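Local atomic coordinates of GphF Dehydratase 1 (Archangium violaceum, PDB entry 6MBF), a protein that probably dehydrates polyketide intermediates and rearranges the resulting olefin as a dehydratase domain of the gephyronic acid polyketide synthase. Residues D72-D78 against R127-L133; S193-L198 against L234-R240; V225-R231 against V277-K283; L50-L55 against L203-F207. One frame throughout, in Å; residues are numbered along the deposited sequence.

Contact 1 (D72-D78 against R127-L133); sequences DTLIVED and RIARRQL
Thr-73 and Arg-131 form one of three antiparallel hydrogen-bonded pairs here, with Thr-73 N bonded to Arg-131 O at 2.8 Å. Ile-75 with Ala-129 and Glu-77 with Arg-127 repeat the pattern, and Ile-75 CB lies 4.1 Å from Ala-129 CB, a small partner well suited to a branched one. At the far end Arg-127 NE donates to Asp-78 OD1 at 2.8 Å, a salt bridge that uses the anti lone pair of the carboxylate; the carboxylate and guanidinium planes stand 81° apart. On the same face as Ile-75, the Arg-131 chain bends at chi3 (74°), which folds its guanidinium back over Thr-73 OG1 and brings NH1 to 3.4 Å from Ile-75 CD1. On the opposite face Arg-130 runs beside Leu-74, with CD 3.9 Å from Leu-74 CD2; that methyl lies over one guanidinium face, while Asp-72 CB meets the edge. Arg-130 NE is buried without a partner, but NH2 bonds to Asn-69 O.

In the second shell, Glu-233 meets both Thr-73 OG1 and Arg-131 NH2, consistent with the fold of the arginine. Strand 73-81 is hydrogen-bonded along its other edge to strand 224-234, strand 103-109 flanks strand 121-131, and helix 52-65 packs Ala-58 and Leu-59 against the face bearing Leu-74 and Val-76.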
# COMPACT_ATOMS: atom_id res chain seq x y z
N ASP A 72 -14.17 1.76 15.16
CA ASP A 72 -14.75 1.05 14.04
C ASP A 72 -13.68 0.72 13.01
O ASP A 72 -12.65 1.40 12.91
CB ASP A 72 -15.86 1.88 13.39
CG ASP A 72 -17.07 2.05 14.28
OD1 ASP A 72 -17.98 2.81 13.90
OD2 ASP A 72 -17.09 1.44 15.38
N THR A 73 -13.92 -0.34 12.24
CA THR A 73 -13.00 -0.72 11.19
C THR A 73 -13.09 0.26 10.02
O THR A 73 -14.16 0.80 9.72
CB THR A 73 -13.30 -2.13 10.69
OG1 THR A 73 -14.44 -2.09 9.82
CG2 THR A 73 -13.57 -3.08 11.85
N LEU A 74 -11.95 0.51 9.38
CA LEU A 74 -11.90 1.31 8.16
C LEU A 74 -11.81 0.38 6.96
O LEU A 74 -11.05 -0.59 6.97
CB LEU A 74 -10.68 2.24 8.18
CG LEU A 74 -10.49 3.16 9.39
CD1 LEU A 74 -9.14 3.88 9.31
CD2 LEU A 74 -11.61 4.16 9.45
N ILE A 75 -12.57 0.68 5.91
CA ILE A 75 -12.71 -0.21 4.77
C ILE A 75 -12.43 0.54 3.48
O ILE A 75 -12.92 1.66 3.28
CB ILE A 75 -14.11 -0.85 4.73
CG1 ILE A 75 -14.37 -1.66 6.01
CG2 ILE A 75 -14.25 -1.72 3.50
CD1 ILE A 75 -15.84 -1.77 6.36
N VAL A 76 -11.65 -0.07 2.59
CA VAL A 76 -11.52 0.41 1.22
C VAL A 76 -11.83 -0.76 0.30
O VAL A 76 -11.32 -1.86 0.52
CB VAL A 76 -10.11 0.98 0.92
CG1 VAL A 76 -10.14 1.75 -0.40
CG2 VAL A 76 -9.61 1.88 2.04
N GLU A 77 -12.69 -0.54 -0.70
CA GLU A 77 -13.06 -1.61 -1.62
C GLU A 77 -12.92 -1.14 -3.07
O GLU A 77 -12.88 0.06 -3.35
CB GLU A 77 -14.50 -2.10 -1.37
CG GLU A 77 -14.68 -2.83 -0.05
CD GLU A 77 -16.11 -3.30 0.17
OE1 GLU A 77 -16.32 -4.25 0.96
OE2 GLU A 77 -17.02 -2.71 -0.44
N ASP A 78 -12.84 -2.11 -3.98
CA ASP A 78 -12.93 -1.85 -5.42
C ASP A 78 -11.82 -0.91 -5.88
O ASP A 78 -12.07 0.02 -6.65
CB ASP A 78 -14.29 -1.27 -5.82
CG ASP A 78 -15.42 -2.26 -5.74
OD1 ASP A 78 -16.57 -1.81 -5.52
OD2 ASP A 78 -15.17 -3.47 -5.91
N ARG A 127 -13.81 2.80 -3.25
CA ARG A 127 -14.89 3.16 -2.34
C ARG A 127 -14.42 3.02 -0.90
O ARG A 127 -13.52 2.23 -0.61
CB ARG A 127 -16.12 2.28 -2.57
CG ARG A 127 -16.56 2.23 -4.01
CD ARG A 127 -17.57 1.12 -4.24
NE ARG A 127 -17.67 0.77 -5.65
CZ ARG A 127 -18.42 1.42 -6.53
NH1 ARG A 127 -19.14 2.47 -6.14
NH2 ARG A 127 -18.46 1.03 -7.79
N ILE A 128 -15.00 3.81 -0.01
CA ILE A 128 -14.62 3.77 1.40
C ILE A 128 -15.86 3.49 2.24
O ILE A 128 -16.99 3.82 1.86
CB ILE A 128 -13.92 5.06 1.87
CG1 ILE A 128 -14.71 6.30 1.44
CG2 ILE A 128 -12.46 5.12 1.38
CD1 ILE A 128 -14.17 7.59 2.04
N ALA A 129 -15.64 2.87 3.39
CA ALA A 129 -16.72 2.55 4.31
C ALA A 129 -16.13 2.40 5.71
O ALA A 129 -14.91 2.38 5.90
CB ALA A 129 -17.48 1.30 3.89
N ARG A 130 -17.03 2.30 6.68
CA ARG A 130 -16.66 2.18 8.08
C ARG A 130 -17.72 1.31 8.74
O ARG A 130 -18.92 1.48 8.48
CB ARG A 130 -16.58 3.56 8.73
CG ARG A 130 -15.85 3.61 10.03
CD ARG A 130 -15.33 5.02 10.24
NE ARG A 130 -14.91 5.25 11.61
CZ ARG A 130 -14.40 6.39 12.04
NH1 ARG A 130 -14.25 7.40 11.19
NH2 ARG A 130 -14.03 6.52 13.31
N ARG A 131 -17.29 0.38 9.58
CA ARG A 131 -18.22 -0.57 10.19
C ARG A 131 -17.84 -0.78 11.65
O ARG A 131 -16.66 -0.83 11.99
CB ARG A 131 -18.20 -1.92 9.46
CG ARG A 131 -19.17 -2.94 10.02
CD ARG A 131 -19.14 -4.25 9.27
NE ARG A 131 -17.94 -5.04 9.56
CZ ARG A 131 -16.96 -5.24 8.69
NH1 ARG A 131 -17.03 -4.71 7.48
NH2 ARG A 131 -15.90 -5.97 9.02
N GLN A 132 -18.85 -0.90 12.51
CA GLN A 132 -18.60 -1.15 13.92
C GLN A 132 -17.98 -2.53 14.11
O GLN A 132 -18.35 -3.49 13.43
CB GLN A 132 -19.89 -1.02 14.73
CG GLN A 132 -19.68 -0.40 16.10
CD GLN A 132 -20.95 0.21 16.68
OE1 GLN A 132 -21.73 0.84 15.97
NE2 GLN A 132 -21.15 0.04 17.98
N LEU A 133 -17.02 -2.61 15.04
CA LEU A 133 -16.19 -3.80 15.21
C LEU A 133 -16.98 -5.09 15.47
O LEU A 133 -17.99 -5.09 16.17
CB LEU A 133 -15.20 -3.56 16.36
CG LEU A 133 -15.77 -2.92 17.62
CD1 LEU A 133 -16.21 -3.97 18.64
CD2 LEU A 133 -14.77 -1.94 18.24

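Contact 2 (S193-L198 against L234-R240); sequences SASYEL and LRARGVR
Glu-197 and Arg-237 tie together two loops of a hotdog-type fold: one leads into helix 200-214, the other links strands 224-234 and 241-248.

The charged interaction is a salt bridge, with Arg-237 NH2 2.8 Å from Glu-197 OE2. The nitrogen approaches on the syn side but 31° out of the carboxylate plane, and the two flat groups are 66° apart, so the direct grip is through one oxygen rather than paired and coplanar. Both chains bend at chi2, which lets them run side by side in the same direction. Glu-197 OE1 turns to Arg-64 and also receives a bond from a water at 2.7 Å; that water accepts a weak bond from Arg-237 NH2, bridging the same two side chains.

Among the backbone bonds, Gly-238 N donates to Glu-197 O at 3.0 Å. A second water donates to that same oxygen and to Ala-236 O, and accepts from Val-239 N, linking the loops by three bonds.

Apolar contact is supplied by Leu-234, whose branched end packs between Glu-197, Leu-198 and Leu-59 of helix 52-65, with Leu-234 CD2 3.8 Å from Glu-197 CB.

Farther along, Ser-193 CB rests on Arg-240 CG. Glycine suits position 238 because it readily adopts positive phi (67°), and Gly-238 CA lies 3.4 Å from Ser-193 O.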
# COMPACT_ATOMS: atom_id res chain seq x y z
N SER A 193 4.28 6.27 13.92
CA SER A 193 3.05 5.50 14.07
C SER A 193 1.83 6.39 14.29
O SER A 193 0.72 6.01 13.92
CB SER A 193 3.18 4.50 15.23
OG SER A 193 3.15 5.15 16.48
N ALA A 194 2.02 7.57 14.89
CA ALA A 194 0.90 8.47 15.08
C ALA A 194 0.46 9.15 13.78
O ALA A 194 -0.59 9.79 13.76
CB ALA A 194 1.25 9.54 16.11
N SER A 195 1.23 9.01 12.70
CA SER A 195 0.98 9.80 11.51
C SER A 195 0.09 9.10 10.49
O SER A 195 -0.56 9.78 9.69
CB SER A 195 2.30 10.19 10.83
OG SER A 195 3.05 11.04 11.66
N TYR A 196 0.06 7.77 10.49
CA TYR A 196 -0.63 6.99 9.46
C TYR A 196 -1.67 6.08 10.10
O TYR A 196 -1.51 5.62 11.23
CB TYR A 196 0.35 6.12 8.66
CG TYR A 196 1.37 6.89 7.85
CD1 TYR A 196 1.04 7.45 6.62
CD2 TYR A 196 2.67 7.03 8.31
CE1 TYR A 196 2.00 8.16 5.87
CE2 TYR A 196 3.63 7.73 7.58
CZ TYR A 196 3.28 8.29 6.36
OH TYR A 196 4.23 8.98 5.63
N GLU A 197 -2.72 5.78 9.34
CA GLU A 197 -3.61 4.72 9.78
C GLU A 197 -2.89 3.38 9.75
O GLU A 197 -2.85 2.66 10.75
CB GLU A 197 -4.87 4.69 8.92
CG GLU A 197 -5.50 6.07 8.71
CD GLU A 197 -6.04 6.70 10.00
OE1 GLU A 197 -6.34 7.91 10.01
OE2 GLU A 197 -6.15 5.99 11.01
N LEU A 198 -2.29 3.04 8.61
CA LEU A 198 -1.40 1.89 8.48
C LEU A 198 -0.19 2.33 7.68
O LEU A 198 -0.32 2.67 6.50
CB LEU A 198 -2.11 0.72 7.80
CG LEU A 198 -1.27 -0.55 7.70
CD1 LEU A 198 -0.92 -1.09 9.08
CD2 LEU A 198 -2.01 -1.59 6.90
N LEU A 234 -9.10 -2.35 8.03
CA LEU A 234 -8.15 -2.06 9.10
C LEU A 234 -8.88 -1.99 10.43
O LEU A 234 -9.85 -1.23 10.56
CB LEU A 234 -7.41 -0.75 8.84
CG LEU A 234 -6.34 -0.34 9.84
CD1 LEU A 234 -5.15 -1.31 9.83
CD2 LEU A 234 -5.86 1.08 9.57
N ARG A 235 -8.42 -2.77 11.41
CA ARG A 235 -9.07 -2.85 12.71
C ARG A 235 -8.30 -2.17 13.83
O ARG A 235 -8.86 -2.01 14.92
CB ARG A 235 -9.30 -4.31 13.12
CG ARG A 235 -9.93 -5.16 12.05
CD ARG A 235 -10.41 -6.47 12.64
NE ARG A 235 -11.28 -7.19 11.72
CZ ARG A 235 -12.21 -8.06 12.09
NH1 ARG A 235 -12.40 -8.30 13.38
NH2 ARG A 235 -12.96 -8.67 11.19
N ALA A 236 -7.03 -1.85 13.63
CA ALA A 236 -6.24 -1.13 14.62
C ALA A 236 -5.35 -0.13 13.90
O ALA A 236 -4.79 -0.45 12.85
CB ALA A 236 -5.39 -2.09 15.46
N ARG A 237 -5.25 1.07 14.45
CA ARG A 237 -4.45 2.14 13.86
C ARG A 237 -3.05 2.17 14.46
O ARG A 237 -2.82 1.71 15.58
CB ARG A 237 -5.12 3.50 14.06
CG ARG A 237 -6.63 3.45 14.17
CD ARG A 237 -7.33 3.55 12.83
NE ARG A 237 -8.73 3.95 12.99
CZ ARG A 237 -9.15 5.22 13.00
NH1 ARG A 237 -10.44 5.50 13.15
NH2 ARG A 237 -8.28 6.20 12.84
N GLY A 238 -2.11 2.72 13.70
CA GLY A 238 -0.77 2.98 14.21
C GLY A 238 0.07 1.77 14.55
O GLY A 238 0.94 1.85 15.41
N VAL A 239 -0.17 0.65 13.88
CA VAL A 239 0.57 -0.58 14.16
C VAL A 239 1.96 -0.50 13.55
O VAL A 239 2.14 0.01 12.44
CB VAL A 239 -0.22 -1.79 13.61
CG1 VAL A 239 0.61 -3.06 13.72
CG2 VAL A 239 -1.54 -1.94 14.36
N ARG A 240 2.98 -0.98 14.28
CA ARG A 240 4.36 -0.92 13.84
C ARG A 240 4.96 -2.29 13.53
O ARG A 240 6.07 -2.35 13.00
CB ARG A 240 5.25 -0.25 14.90
CG ARG A 240 4.68 1.03 15.50
CD ARG A 240 5.73 1.76 16.35
NE ARG A 240 6.18 0.97 17.49
CZ ARG A 240 7.21 1.30 18.26
NH1 ARG A 240 7.90 2.41 18.00
NH2 ARG A 240 7.56 0.53 19.28
O HOH W 1 -2.31 0.12 11.84
O HOH W 2 -7.34 9.05 12.22

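Contact 3 (V225-R231 against V277-K283); sequences VPLGCAR and VDALQLK
Arg-231 and Asp-278 run their side chains alongside each other in the same direction, the guanidinium and carboxylate planes 24° apart. They do not form a salt bridge: Arg-231 NE is 4.5 Å from Asp-278 OD1, and the closer approach is made by the aliphatic Arg-231 CD. Glu-233 instead meets the arginine and Arg-265 the aspartate. The pyrrolidine ring of Pro-226 presents CG to Leu-282 CD2 at 3.9 Å and CB to Leu-280 CD1 at 3.8 Å. Leu-280 and Leu-282 suit this face because Phe-207, Val-210 and Phe-211 of helix 200-214 close over it. On the same face Cys-229 holds SG anti to its own N (chi1 -178°), which brings the sulfur to 3.8 Å from Val-277 CG1. At the solvent side, Leu-227 CD1 lies against the extended Lys-283, whose aliphatic stem can pack while its amine reaches outward.

The backbones pair through Val-225 with Lys-283, and then the register slips. Leu-227 N donates to Gln-281 O at 2.8 Å, while Gly-228 N makes a weak bond of 3.4 Å to that same oxygen. Gln-281 N returns a nearly straight bond to Gly-228 O at 2.9 Å. Where the strand turns a corner, Ala-230 N and Arg-231 N both bond weakly to Asp-278 O; the firm bond is Asp-278 N to Arg-231 O. Two classic beta bulges thus bend this antiparallel pair of the hotdog fold.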
# COMPACT_ATOMS: atom_id res chain seq x y z
N VAL A 225 3.52 -5.27 -10.02
CA VAL A 225 3.04 -4.04 -9.40
C VAL A 225 1.59 -4.23 -8.98
O VAL A 225 0.80 -4.81 -9.75
CB VAL A 225 3.19 -2.86 -10.38
CG1 VAL A 225 2.50 -1.63 -9.86
CG2 VAL A 225 4.67 -2.59 -10.63
N PRO A 226 1.18 -3.78 -7.80
CA PRO A 226 -0.25 -3.84 -7.44
C PRO A 226 -1.06 -2.93 -8.35
O PRO A 226 -0.78 -1.74 -8.46
CB PRO A 226 -0.28 -3.36 -5.98
CG PRO A 226 1.13 -3.47 -5.50
CD PRO A 226 2.01 -3.28 -6.69
N LEU A 227 -2.05 -3.51 -9.02
CA LEU A 227 -2.96 -2.75 -9.87
C LEU A 227 -4.37 -2.67 -9.32
O LEU A 227 -5.15 -1.83 -9.78
CB LEU A 227 -3.03 -3.36 -11.28
CG LEU A 227 -1.82 -3.09 -12.19
CD1 LEU A 227 -2.19 -3.28 -13.65
CD2 LEU A 227 -1.26 -1.69 -11.94
N GLY A 228 -4.71 -3.52 -8.36
CA GLY A 228 -6.06 -3.48 -7.82
C GLY A 228 -6.10 -4.20 -6.50
O GLY A 228 -5.17 -4.91 -6.12
N CYS A 229 -7.21 -4.00 -5.81
CA CYS A 229 -7.45 -4.64 -4.52
C CYS A 229 -8.95 -4.68 -4.31
O CYS A 229 -9.60 -3.63 -4.37
CB CYS A 229 -6.75 -3.83 -3.42
SG CYS A 229 -6.88 -4.48 -1.78
N ALA A 230 -9.51 -5.88 -4.08
CA ALA A 230 -10.96 -5.97 -3.88
C ALA A 230 -11.37 -5.33 -2.56
O ALA A 230 -12.39 -4.63 -2.50
CB ALA A 230 -11.43 -7.42 -3.95
N ARG A 231 -10.60 -5.54 -1.50
CA ARG A 231 -10.99 -5.03 -0.19
C ARG A 231 -9.78 -4.99 0.73
O ARG A 231 -8.98 -5.92 0.73
CB ARG A 231 -12.08 -5.90 0.43
CG ARG A 231 -12.66 -5.40 1.72
CD ARG A 231 -13.76 -6.34 2.16
NE ARG A 231 -14.07 -6.20 3.58
CZ ARG A 231 -15.13 -5.56 4.06
NH1 ARG A 231 -16.02 -5.01 3.23
NH2 ARG A 231 -15.31 -5.48 5.37
N VAL A 277 -6.62 -8.15 3.63
CA VAL A 277 -6.50 -7.73 2.24
C VAL A 277 -7.05 -8.86 1.37
O VAL A 277 -6.53 -9.99 1.43
CB VAL A 277 -5.05 -7.39 1.84
CG1 VAL A 277 -4.99 -7.03 0.37
CG2 VAL A 277 -4.50 -6.24 2.70
N ASP A 278 -8.09 -8.58 0.60
CA ASP A 278 -8.69 -9.58 -0.28
C ASP A 278 -8.37 -9.25 -1.73
O ASP A 278 -8.64 -8.13 -2.19
CB ASP A 278 -10.21 -9.64 -0.11
CG ASP A 278 -10.62 -10.10 1.28
OD1 ASP A 278 -11.63 -9.58 1.80
OD2 ASP A 278 -9.91 -10.96 1.84
N ALA A 279 -7.82 -10.23 -2.45
CA ALA A 279 -7.60 -10.14 -3.89
C ALA A 279 -6.75 -8.92 -4.26
O ALA A 279 -7.14 -8.07 -5.06
CB ALA A 279 -8.93 -10.14 -4.64
N LEU A 280 -5.57 -8.84 -3.65
CA LEU A 280 -4.54 -7.97 -4.18
C LEU A 280 -4.17 -8.47 -5.58
O LEU A 280 -3.79 -9.63 -5.74
CB LEU A 280 -3.33 -7.97 -3.26
CG LEU A 280 -2.10 -7.21 -3.76
CD1 LEU A 280 -2.39 -5.72 -3.84
CD2 LEU A 280 -0.89 -7.48 -2.88
N GLN A 281 -4.31 -7.61 -6.58
CA GLN A 281 -4.08 -7.99 -7.97
C GLN A 281 -2.75 -7.40 -8.42
O GLN A 281 -2.55 -6.18 -8.33
CB GLN A 281 -5.25 -7.52 -8.84
CG GLN A 281 -6.53 -8.32 -8.55
CD GLN A 281 -7.79 -7.48 -8.61
OE1 GLN A 281 -8.37 -7.13 -7.58
NE2 GLN A 281 -8.24 -7.19 -9.82
N LEU A 282 -1.84 -8.26 -8.87
CA LEU A 282 -0.50 -7.85 -9.28
C LEU A 282 -0.33 -8.08 -10.77
O LEU A 282 -0.78 -9.09 -11.31
CB LEU A 282 0.57 -8.65 -8.53
CG LEU A 282 0.53 -8.63 -7.00
CD1 LEU A 282 1.65 -9.54 -6.46
CD2 LEU A 282 0.69 -7.21 -6.51
N LYS A 283 0.35 -7.14 -11.44
CA LYS A 283 0.63 -7.30 -12.86
C LYS A 283 2.04 -6.81 -13.15
O LYS A 283 2.49 -5.82 -12.56
CB LYS A 283 -0.39 -6.53 -13.72
CG LYS A 283 -0.26 -6.80 -15.21
CD LYS A 283 -1.36 -6.12 -16.00
CE LYS A 283 -1.25 -6.47 -17.48
NZ LYS A 283 -2.37 -5.88 -18.26

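Contact 4 (L50-L55 against L203-F207); sequences LGVTYL and LDACF
Val-52 and Phe-207 slide past each other in opposite directions, and Val-52 CG1 reaches Phe-207 CE2 at 3.5 Å, obliquely to the ring. With chi1 -74° this methyl lies anti to the carbonyl carbon and can also touch Leu-203 CD2 at 3.7 Å, so a single beta-branched residue fills the notch between two helix side chains. Leu-55 comes from the opposite direction to the phenyl group and meets it at the edge, Leu-55 CD1 to Phe-207 CZ at 4.2 Å. Leu-55 crosses Leu-203 at about a right angle, Leu-55 CD1 3.8 Å from Leu-203 CD2. Leu-203 CG lies over one face of the ring, offset toward the rim.

Leu-50 crosses Asp-204 at about a right angle, its CD1 3.6 Å from Asp-204 OD1. The buried carboxylate is met by Tyr-162 at OD1 and by Gln-208 at OD2. Leu-50 O is gripped by both N and OG1 of Thr-53, which fixes the turn into helix 52-65.

A magnesium ion lies about 4 Å from the Leu-50 side chain, and Asp-204 and Gln-208 have the spacing of the DxxxQ motif of polyketide synthase dehydratases. Such a meeting of two central helices is typical of double-hotdog dehydratases.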
# COMPACT_ATOMS: atom_id res chain seq x y z
N LEU A 50 4.64 4.17 -4.47
CA LEU A 50 4.08 2.86 -4.18
C LEU A 50 2.55 2.93 -4.09
O LEU A 50 1.99 3.87 -3.52
CB LEU A 50 4.63 2.33 -2.85
CG LEU A 50 6.07 1.80 -2.79
CD1 LEU A 50 6.41 1.49 -1.34
CD2 LEU A 50 6.19 0.55 -3.64
N GLY A 51 1.89 1.93 -4.67
CA GLY A 51 0.43 1.85 -4.62
C GLY A 51 -0.15 1.84 -3.21
O GLY A 51 -1.29 2.28 -3.01
N VAL A 52 0.60 1.34 -2.23
CA VAL A 52 0.09 1.35 -0.86
C VAL A 52 -0.16 2.78 -0.37
O VAL A 52 -0.97 2.98 0.54
CB VAL A 52 1.05 0.61 0.11
CG1 VAL A 52 0.95 -0.90 -0.08
CG2 VAL A 52 2.50 1.11 -0.02
N THR A 53 0.53 3.76 -0.97
CA THR A 53 0.25 5.17 -0.69
C THR A 53 -1.23 5.48 -0.87
O THR A 53 -1.83 6.16 -0.02
CB THR A 53 1.09 6.04 -1.63
OG1 THR A 53 2.48 5.70 -1.49
CG2 THR A 53 0.88 7.52 -1.33
N TYR A 54 -1.83 4.96 -1.94
CA TYR A 54 -3.24 5.25 -2.23
C TYR A 54 -4.15 4.54 -1.23
O TYR A 54 -5.18 5.10 -0.83
CB TYR A 54 -3.57 4.82 -3.66
CG TYR A 54 -2.58 5.35 -4.67
CD1 TYR A 54 -2.23 6.69 -4.67
CD2 TYR A 54 -1.97 4.50 -5.59
CE1 TYR A 54 -1.30 7.18 -5.59
CE2 TYR A 54 -1.05 4.98 -6.51
CZ TYR A 54 -0.72 6.33 -6.50
OH TYR A 54 0.20 6.82 -7.41
N LEU A 55 -3.80 3.32 -0.83
CA LEU A 55 -4.61 2.63 0.17
C LEU A 55 -4.60 3.39 1.49
O LEU A 55 -5.65 3.53 2.14
CB LEU A 55 -4.09 1.21 0.36
CG LEU A 55 -4.16 0.29 -0.87
CD1 LEU A 55 -3.63 -1.10 -0.53
CD2 LEU A 55 -5.60 0.21 -1.36
N LEU A 203 2.67 -1.96 5.21
CA LEU A 203 1.87 -2.72 4.26
C LEU A 203 2.69 -3.11 3.03
O LEU A 203 2.55 -4.23 2.54
CB LEU A 203 0.62 -1.93 3.86
CG LEU A 203 -0.36 -2.72 2.99
CD1 LEU A 203 -0.84 -3.98 3.71
CD2 LEU A 203 -1.53 -1.82 2.57
N ASP A 204 3.57 -2.23 2.55
CA ASP A 204 4.47 -2.61 1.46
C ASP A 204 5.32 -3.82 1.83
O ASP A 204 5.54 -4.70 1.00
CB ASP A 204 5.38 -1.44 1.07
CG ASP A 204 6.46 -1.87 0.10
OD1 ASP A 204 6.15 -2.06 -1.10
OD2 ASP A 204 7.62 -2.02 0.54
N ALA A 205 5.81 -3.88 3.07
CA ALA A 205 6.58 -5.04 3.51
C ALA A 205 5.74 -6.32 3.42
O ALA A 205 6.24 -7.37 2.99
CB ALA A 205 7.09 -4.83 4.93
N CYS A 206 4.46 -6.25 3.78
CA CYS A 206 3.59 -7.41 3.64
C CYS A 206 3.43 -7.81 2.18
O CYS A 206 3.47 -8.99 1.83
CB CYS A 206 2.23 -7.14 4.28
SG CYS A 206 2.29 -6.87 6.08
N PHE A 207 3.24 -6.82 1.29
CA PHE A 207 3.13 -7.14 -0.12
C PHE A 207 4.44 -7.70 -0.66
O PHE A 207 4.43 -8.58 -1.53
CB PHE A 207 2.68 -5.91 -0.92
CG PHE A 207 1.25 -5.47 -0.64
CD1 PHE A 207 0.43 -6.15 0.26
CD2 PHE A 207 0.75 -4.34 -1.27
CE1 PHE A 207 -0.89 -5.72 0.50
CE2 PHE A 207 -0.56 -3.91 -1.03
CZ PHE A 207 -1.37 -4.59 -0.15

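Contact 4 lies at the middle of the chain, about 2 Å from its centre, where helices 52-65 and 200-214 meet. Contact 3 is nearest to it, centres about 10 Å apart, and its Leu-280 touches Phe-207; contact 2 is about 13 Å away and contact 1 about 17 Å. Strands 73-81 and 224-234 are neighbours and meet where contacts 1 and 3 adjoin, with Ile-75 packed on Arg-231. Contact 2 touches contact 1 through Leu-74 and Leu-234. Along the chain contact 1 is nested within the loop closed by contact 4, while contact 2 crosses contacts 3 and 4. Contact 4 itself joins the two hotdog halves, its segments coming one from each.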